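Local coordinates for adenosine kinase, putative (Trypanosoma brucei, PDB 3OTX), which probably transfers a phosphate from ATP to adenosine, making AMP in purine salvage, and is caught here with a two-adenosine pentaphosphate inhibitor, at residues V10-A22 and R60-R72. The protein carries 1 engineered substitution. Sequence-based numbering, arbitrary orientation. Where two conformers were deposited one is given.
With AP5 (bis(adenosine)-5'-pentaphosphate), chain C.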
loop_
_atom_site.group_PDB
_atom_site.type_symbol
_atom_site.label_atom_id
_atom_site.label_comp_id
_atom_site.label_asym_id
_atom_site.label_seq_id
_atom_site.Cartn_x
_atom_site.Cartn_y
_atom_site.Cartn_z
ATOM N N VAL A 10 -13.330 -4.214 5.631
ATOM C CA VAL A 10 -12.379 -3.513 4.807
ATOM C C VAL A 10 -12.138 -4.317 3.539
ATOM O O VAL A 10 -11.967 -5.551 3.589
ATOM C CB VAL A 10 -11.047 -3.295 5.582
ATOM C CG1 VAL A 10 -9.992 -2.726 4.656
ATOM C CG2 VAL A 10 -11.256 -2.317 6.766
ATOM N N TYR A 11 -12.153 -3.619 2.411
ATOM C CA TYR A 11 -11.849 -4.188 1.112
ATOM C C TYR A 11 -10.539 -3.605 0.654
ATOM O O TYR A 11 -10.420 -2.372 0.564
ATOM C CB TYR A 11 -12.954 -3.775 0.126
ATOM C CG TYR A 11 -12.772 -4.257 -1.301
ATOM C CD1 TYR A 11 -13.472 -5.401 -1.737
ATOM C CD2 TYR A 11 -11.948 -3.568 -2.209
ATOM C CE1 TYR A 11 -13.321 -5.877 -3.033
ATOM C CE2 TYR A 11 -11.789 -4.042 -3.537
ATOM C CZ TYR A 11 -12.476 -5.195 -3.924
ATOM O OH TYR A 11 -12.336 -5.635 -5.224
ATOM N N VAL A 12 -9.561 -4.463 0.355
ATOM C CA VAL A 12 -8.264 -3.995 -0.126
ATOM C C VAL A 12 -7.992 -4.598 -1.493
ATOM O O VAL A 12 -8.234 -5.790 -1.697
ATOM C CB VAL A 12 -7.133 -4.490 0.818
ATOM C CG1 VAL A 12 -5.713 -4.171 0.252
ATOM C CG2 VAL A 12 -7.311 -3.922 2.227
ATOM N N GLN A 13 -7.463 -3.795 -2.417
ATOM C CA GLN A 13 -7.098 -4.307 -3.746
ATOM C C GLN A 13 -5.713 -3.808 -4.102
ATOM O O GLN A 13 -5.379 -2.612 -3.923
ATOM C CB GLN A 13 -8.152 -3.885 -4.792
ATOM C CG GLN A 13 -7.861 -4.400 -6.224
ATOM C CD GLN A 13 -9.090 -4.454 -7.116
ATOM O OE1 GLN A 13 -8.991 -4.302 -8.359
ATOM N NE2 GLN A 13 -10.236 -4.700 -6.525
ATOM N N CYS A 14 -4.897 -4.735 -4.615
ATOM C CA CYS A 14 -3.533 -4.392 -5.012
ATOM C C CYS A 14 -3.010 -5.560 -5.873
ATOM O O CYS A 14 -3.794 -6.372 -6.422
ATOM C CB CYS A 14 -2.687 -4.170 -3.742
ATOM S SG CYS A 14 -1.047 -3.451 -3.997
ATOM N N ASN A 15 -1.691 -5.605 -6.018
ATOM C CA ASN A 15 -0.986 -6.616 -6.817
ATOM C C ASN A 15 -0.252 -7.542 -5.879
ATOM O O ASN A 15 0.668 -7.100 -5.175
ATOM C CB ASN A 15 0.046 -5.893 -7.688
ATOM C CG ASN A 15 -0.584 -4.789 -8.537
ATOM O OD1 ASN A 15 -1.637 -4.999 -9.128
ATOM N ND2 ASN A 15 0.074 -3.597 -8.620
ATOM N N PRO A 16 -0.669 -8.821 -5.809
ATOM C CA PRO A 16 -0.040 -9.698 -4.826
ATOM C C PRO A 16 1.306 -10.166 -5.399
ATOM O O PRO A 16 1.353 -10.716 -6.503
ATOM C CB PRO A 16 -1.049 -10.852 -4.663
ATOM C CG PRO A 16 -1.907 -10.811 -5.893
ATOM C CD PRO A 16 -1.904 -9.398 -6.396
ATOM N N LEU A 17 2.394 -9.844 -4.704
ATOM C CA LEU A 17 3.726 -10.147 -5.229
ATOM C C LEU A 17 4.517 -10.902 -4.189
ATOM O O LEU A 17 4.382 -10.606 -3.000
ATOM C CB LEU A 17 4.488 -8.846 -5.536
ATOM C CG LEU A 17 3.795 -7.784 -6.372
ATOM C CD1 LEU A 17 4.690 -6.526 -6.432
ATOM C CD2 LEU A 17 3.534 -8.336 -7.786
ATOM N N LEU A 18 5.324 -11.865 -4.615
ATOM C CA LEU A 18 6.299 -12.463 -3.724
ATOM C C LEU A 18 7.570 -11.613 -3.702
ATOM O O LEU A 18 8.175 -11.345 -4.763
ATOM C CB LEU A 18 6.632 -13.882 -4.207
ATOM C CG LEU A 18 7.423 -14.616 -3.101
ATOM C CD1 LEU A 18 6.472 -15.381 -2.121
ATOM C CD2 LEU A 18 8.575 -15.460 -3.590
ATOM N N ASP A 19 8.008 -11.219 -2.508
ATOM C CA ASP A 19 9.230 -10.414 -2.423
ATOM C C ASP A 19 10.468 -11.278 -2.386
ATOM O O ASP A 19 10.566 -12.226 -1.595
ATOM C CB ASP A 19 9.214 -9.558 -1.167
ATOM C CG ASP A 19 8.250 -8.392 -1.259
ATOM O OD1 ASP A 19 7.765 -8.073 -2.373
ATOM O OD2 ASP A 19 8.028 -7.771 -0.206
ATOM N N VAL A 20 11.428 -10.950 -3.252
ATOM C CA VAL A 20 12.684 -11.679 -3.379
ATOM C C VAL A 20 13.736 -10.669 -2.922
ATOM O O VAL A 20 14.059 -9.734 -3.647
ATOM C CB VAL A 20 12.881 -12.200 -4.830
ATOM C CG1 VAL A 20 14.178 -13.030 -4.985
ATOM C CG2 VAL A 20 11.699 -13.075 -5.243
ATOM N N SER A 21 14.225 -10.859 -1.695
ATOM C CA SER A 21 14.982 -9.857 -0.971
ATOM C C SER A 21 16.416 -10.323 -0.808
ATOM O O SER A 21 16.665 -11.491 -0.476
ATOM C CB SER A 21 14.360 -9.679 0.423
ATOM O OG SER A 21 14.887 -8.563 1.108
ATOM N N ALA A 22 17.356 -9.425 -1.078
ATOM C CA ALA A 22 18.772 -9.690 -0.822
ATOM C C ALA A 22 19.541 -8.391 -0.631
ATOM O O ALA A 22 19.128 -7.321 -1.105
ATOM C CB ALA A 22 19.394 -10.516 -1.955
ATOM N N ARG A 60 16.024 -14.131 0.447
ATOM C CA ARG A 60 14.793 -14.483 1.144
ATOM C C ARG A 60 13.598 -14.355 0.225
ATOM O O ARG A 60 13.548 -13.438 -0.606
ATOM C CB ARG A 60 14.609 -13.608 2.383
ATOM C CG ARG A 60 15.676 -13.857 3.459
ATOM C CD ARG A 60 15.665 -12.797 4.551
ATOM N NE ARG A 60 14.571 -12.977 5.505
ATOM C CZ ARG A 60 13.449 -12.257 5.521
ATOM N NH1 ARG A 60 13.253 -11.285 4.635
ATOM N NH2 ARG A 60 12.519 -12.505 6.437
ATOM N N TYR A 61 12.634 -15.261 0.400
ATOM C CA TYR A 61 11.397 -15.295 -0.369
ATOM C C TYR A 61 10.217 -15.181 0.603
ATOM O O TYR A 61 9.951 -16.095 1.409
ATOM C CB TYR A 61 11.317 -16.607 -1.137
ATOM C CG TYR A 61 12.414 -16.793 -2.149
ATOM C CD1 TYR A 61 13.603 -17.443 -1.815
ATOM C CD2 TYR A 61 12.264 -16.350 -3.458
ATOM C CE1 TYR A 61 14.607 -17.612 -2.747
ATOM C CE2 TYR A 61 13.269 -16.545 -4.405
ATOM C CZ TYR A 61 14.430 -17.176 -4.033
ATOM O OH TYR A 61 15.421 -17.377 -4.951
ATOM N N VAL A 62 9.530 -14.054 0.560
ATOM C CA VAL A 62 8.485 -13.765 1.533
ATOM C C VAL A 62 7.302 -13.113 0.836
ATOM O O VAL A 62 7.495 -12.287 -0.060
ATOM C CB VAL A 62 9.019 -12.894 2.728
ATOM C CG1 VAL A 62 9.923 -11.784 2.253
ATOM C CG2 VAL A 62 7.883 -12.342 3.592
ATOM N N PRO A 63 6.072 -13.455 1.253
ATOM C CA PRO A 63 4.930 -12.770 0.662
ATOM C C PRO A 63 5.055 -11.271 0.829
ATOM O O PRO A 63 5.477 -10.796 1.892
ATOM C CB PRO A 63 3.740 -13.268 1.481
ATOM C CG PRO A 63 4.172 -14.566 2.090
ATOM C CD PRO A 63 5.671 -14.494 2.236
ATOM N N GLY A 64 4.743 -10.551 -0.242
ATOM C CA GLY A 64 4.758 -9.085 -0.225
ATOM C C GLY A 64 3.568 -8.557 -0.968
ATOM O O GLY A 64 2.460 -9.130 -0.882
ATOM N N GLY A 65 3.780 -7.444 -1.678
ATOM C CA GLY A 65 2.684 -6.692 -2.311
ATOM C C GLY A 65 2.216 -5.633 -1.323
ATOM O O GLY A 65 1.920 -5.936 -0.186
ATOM N N SER A 66 2.148 -4.390 -1.778
ATOM C CA SER A 66 1.809 -3.277 -0.888
ATOM C C SER A 66 0.490 -3.483 -0.161
ATOM O O SER A 66 0.462 -3.523 1.093
ATOM C CB SER A 66 1.794 -1.973 -1.678
ATOM O OG SER A 66 1.387 -0.928 -0.829
ATOM N N GLY A 67 -0.585 -3.656 -0.915
ATOM C CA GLY A 67 -1.895 -3.835 -0.282
ATOM C C GLY A 67 -1.981 -5.115 0.525
ATOM O O GLY A 67 -2.692 -5.175 1.513
ATOM N N LEU A 68 -1.286 -6.183 0.119
ATOM C CA LEU A 68 -1.379 -7.397 0.899
ATOM C C LEU A 68 -0.654 -7.206 2.246
ATOM O O LEU A 68 -1.134 -7.641 3.301
ATOM C CB LEU A 68 -0.802 -8.569 0.086
ATOM C CG LEU A 68 -0.978 -9.939 0.717
ATOM C CD1 LEU A 68 -2.490 -10.196 0.956
ATOM C CD2 LEU A 68 -0.405 -10.993 -0.253
ATOM N N ASN A 69 0.482 -6.502 2.234
ATOM C CA ASN A 69 1.120 -6.092 3.482
ATOM C C ASN A 69 0.157 -5.297 4.399
ATOM O O ASN A 69 0.072 -5.563 5.601
ATOM C CB ASN A 69 2.321 -5.204 3.189
ATOM C CG ASN A 69 3.472 -5.945 2.562
ATOM O OD1 ASN A 69 3.621 -7.182 2.678
ATOM N ND2 ASN A 69 4.356 -5.179 1.950
ATOM N N VAL A 70 -0.535 -4.330 3.793
ATOM C CA VAL A 70 -1.462 -3.463 4.531
ATOM C C VAL A 70 -2.553 -4.339 5.152
ATOM O O VAL A 70 -2.880 -4.201 6.339
ATOM C CB VAL A 70 -2.093 -2.381 3.636
ATOM C CG1 VAL A 70 -3.224 -1.660 4.376
ATOM C CG2 VAL A 70 -1.034 -1.351 3.218
ATOM N N ALA A 71 -3.096 -5.248 4.331
ATOM C CA ALA A 71 -4.173 -6.107 4.798
ATOM C C ALA A 71 -3.704 -6.984 5.958
ATOM O O ALA A 71 -4.422 -7.186 6.942
ATOM C CB ALA A 71 -4.642 -7.002 3.661
ATOM N N ARG A 72 -2.480 -7.499 5.870
ATOM C CA ARG A 72 -1.988 -8.401 6.904
ATOM C C ARG A 72 -1.702 -7.643 8.189
ATOM O O ARG A 72 -1.978 -8.163 9.247
ATOM C CB ARG A 72 -0.731 -9.180 6.436
ATOM C CG ARG A 72 -1.059 -10.206 5.346
ATOM C CD ARG A 72 0.226 -10.727 4.688
ATOM N NE ARG A 72 0.922 -11.589 5.607
ATOM C CZ ARG A 72 2.196 -11.935 5.512
ATOM N NH1 ARG A 72 2.938 -11.476 4.504
ATOM N NH2 ARG A 72 2.717 -12.748 6.425
HETATM P PA AP5 C . 7.846 6.627 6.404
HETATM O O1A AP5 C . 9.362 6.530 6.268
HETATM O O2A AP5 C . 7.294 8.023 6.199
HETATM O O3A AP5 C . 7.050 5.670 5.383
HETATM P PB AP5 C . 7.445 5.346 3.852
HETATM O O1B AP5 C . 8.388 6.355 3.272
HETATM O O2B AP5 C . 6.165 5.103 3.130
HETATM O O3B AP5 C . 8.216 3.974 4.095
HETATM P PG AP5 C . 9.261 3.141 3.229
HETATM O O1G AP5 C . 10.057 2.316 4.193
HETATM O O2G AP5 C . 10.223 3.978 2.415
HETATM O O3G AP5 C . 8.283 2.232 2.438
HETATM P PD AP5 C . 8.574 1.092 1.329
HETATM O O1D AP5 C . 10.047 0.891 1.022
HETATM O O2D AP5 C . 7.639 1.405 0.195
HETATM O O3D AP5 C . 8.115 -0.225 2.134
HETATM P PE AP5 C . 6.613 -0.808 2.220
HETATM O O1E AP5 C . 5.638 0.327 2.352
HETATM O O2E AP5 C . 6.571 -1.909 3.277
HETATM O O5F AP5 C . 7.452 5.988 7.822
HETATM C C5F AP5 C . 6.084 5.773 8.171
HETATM C C4F AP5 C . 5.968 5.720 9.675
HETATM O O4F AP5 C . 6.870 4.737 10.202
HETATM C C3F AP5 C . 6.393 6.998 10.393
HETATM O O3F AP5 C . 5.302 7.881 10.479
HETATM C C2F AP5 C . 6.905 6.500 11.714
HETATM O O2F AP5 C . 5.827 6.259 12.583
HETATM C C1F AP5 C . 7.514 5.143 11.347
HETATM N N9A AP5 C . 8.971 5.208 11.036
HETATM C C8A AP5 C . 9.566 5.071 9.779
HETATM N N7A AP5 C . 10.913 5.173 9.947
HETATM C C5A AP5 C . 11.176 5.351 11.263
HETATM C C6A AP5 C . 12.339 5.468 11.993
HETATM N N6A AP5 C . 13.542 5.318 11.433
HETATM N N1A AP5 C . 12.253 5.625 13.355
HETATM C C2A AP5 C . 11.036 5.643 14.018
HETATM N N3A AP5 C . 9.881 5.512 13.277
HETATM C C4A AP5 C . 9.948 5.347 11.941
HETATM O O5J AP5 C . 6.380 -1.465 0.753
HETATM C C5J AP5 C . 7.204 -2.535 0.322
HETATM C C4J AP5 C . 6.305 -3.387 -0.557
HETATM O O4J AP5 C . 6.041 -2.724 -1.805
HETATM C C3J AP5 C . 6.945 -4.708 -0.996
HETATM O O3J AP5 C . 6.348 -5.753 -0.227
HETATM C C2J AP5 C . 6.646 -4.809 -2.500
HETATM O O2J AP5 C . 6.131 -6.075 -2.896
HETATM C C1J AP5 C . 5.609 -3.728 -2.687
HETATM N N9B AP5 C . 5.528 -3.222 -4.065
HETATM C C8B AP5 C . 6.563 -2.662 -4.764
HETATM N N7B AP5 C . 6.090 -2.370 -6.004
HETATM C C5B AP5 C . 4.773 -2.739 -6.079
HETATM C C6B AP5 C . 3.816 -2.657 -7.097
HETATM N N6B AP5 C . 4.081 -2.225 -8.340
HETATM N N1B AP5 C . 2.583 -3.172 -6.804
HETATM C C2B AP5 C . 2.212 -3.649 -5.567
HETATM N N3B AP5 C . 3.168 -3.771 -4.579
HETATM C C4B AP5 C . 4.416 -3.280 -4.842
HETATM O O HOH W 1 -0.480 -6.363 -2.816
HETATM O O HOH W 2 7.880 -8.838 2.182
#
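The ribose hydroxyl O3J of AP5 is gripped from both segments: it donates to Asp19 OD2 at 2.6 Å and accepts from Asn69 ND2 at 3.0 Å, with a weak, longer third bond from Gly65 N. Its neighbour O2J donates a hydrogen bond to the other carboxylate oxygen, Asp19 OD1, and accepts one from Gly65 N at 3.0 Å, so the carboxylate spans the 2',3'-diol with one oxygen on each hydroxyl. Asp19 is set for this by its chi1 of -73°, which puts CG beside its own backbone N and turns the carboxylate back toward Gly64 and Gly65. Gly64 CA lies 3.5 Å from Asp19 OD2, an approach that the absence of a side chain allows, and Gly65, with a positive phi of 92°, sits at the N-cap of helix 66-76. Next along, Ser66 N binds the adenine N3B, Asn15 ND2 reaches N1B in a nearly straight bond, and a Leu17 methyl, CD1, touches the base. This is the nucleoside site of the PfkB (ribokinase-like) fold, whose small lid sheet, holding strands 17-23 and 60-63, meets the large sheet containing strand 10-13. Within the lid, the two strands run antiparallel: Asp19 and Val62 exchange a pair of backbone bonds, as do Ser21 and Arg60, while Gly64 N also donates to Leu17 O in a more bent bond. On the far face from Asp19, the Tyr61 ring meets Leu18 CD2 at its edge and lies alongside the Val20 methyls. Toward the large sheet, Gly67 N donates to Cys14 SG at 3.1 Å, chi1 of -170° having placed the sulfur at the helix start. Water 1 bridges Asn15 O and Leu68 N, and on strand 10-13 Val12 CG1 rests on Gly67 O at 3.4 Å.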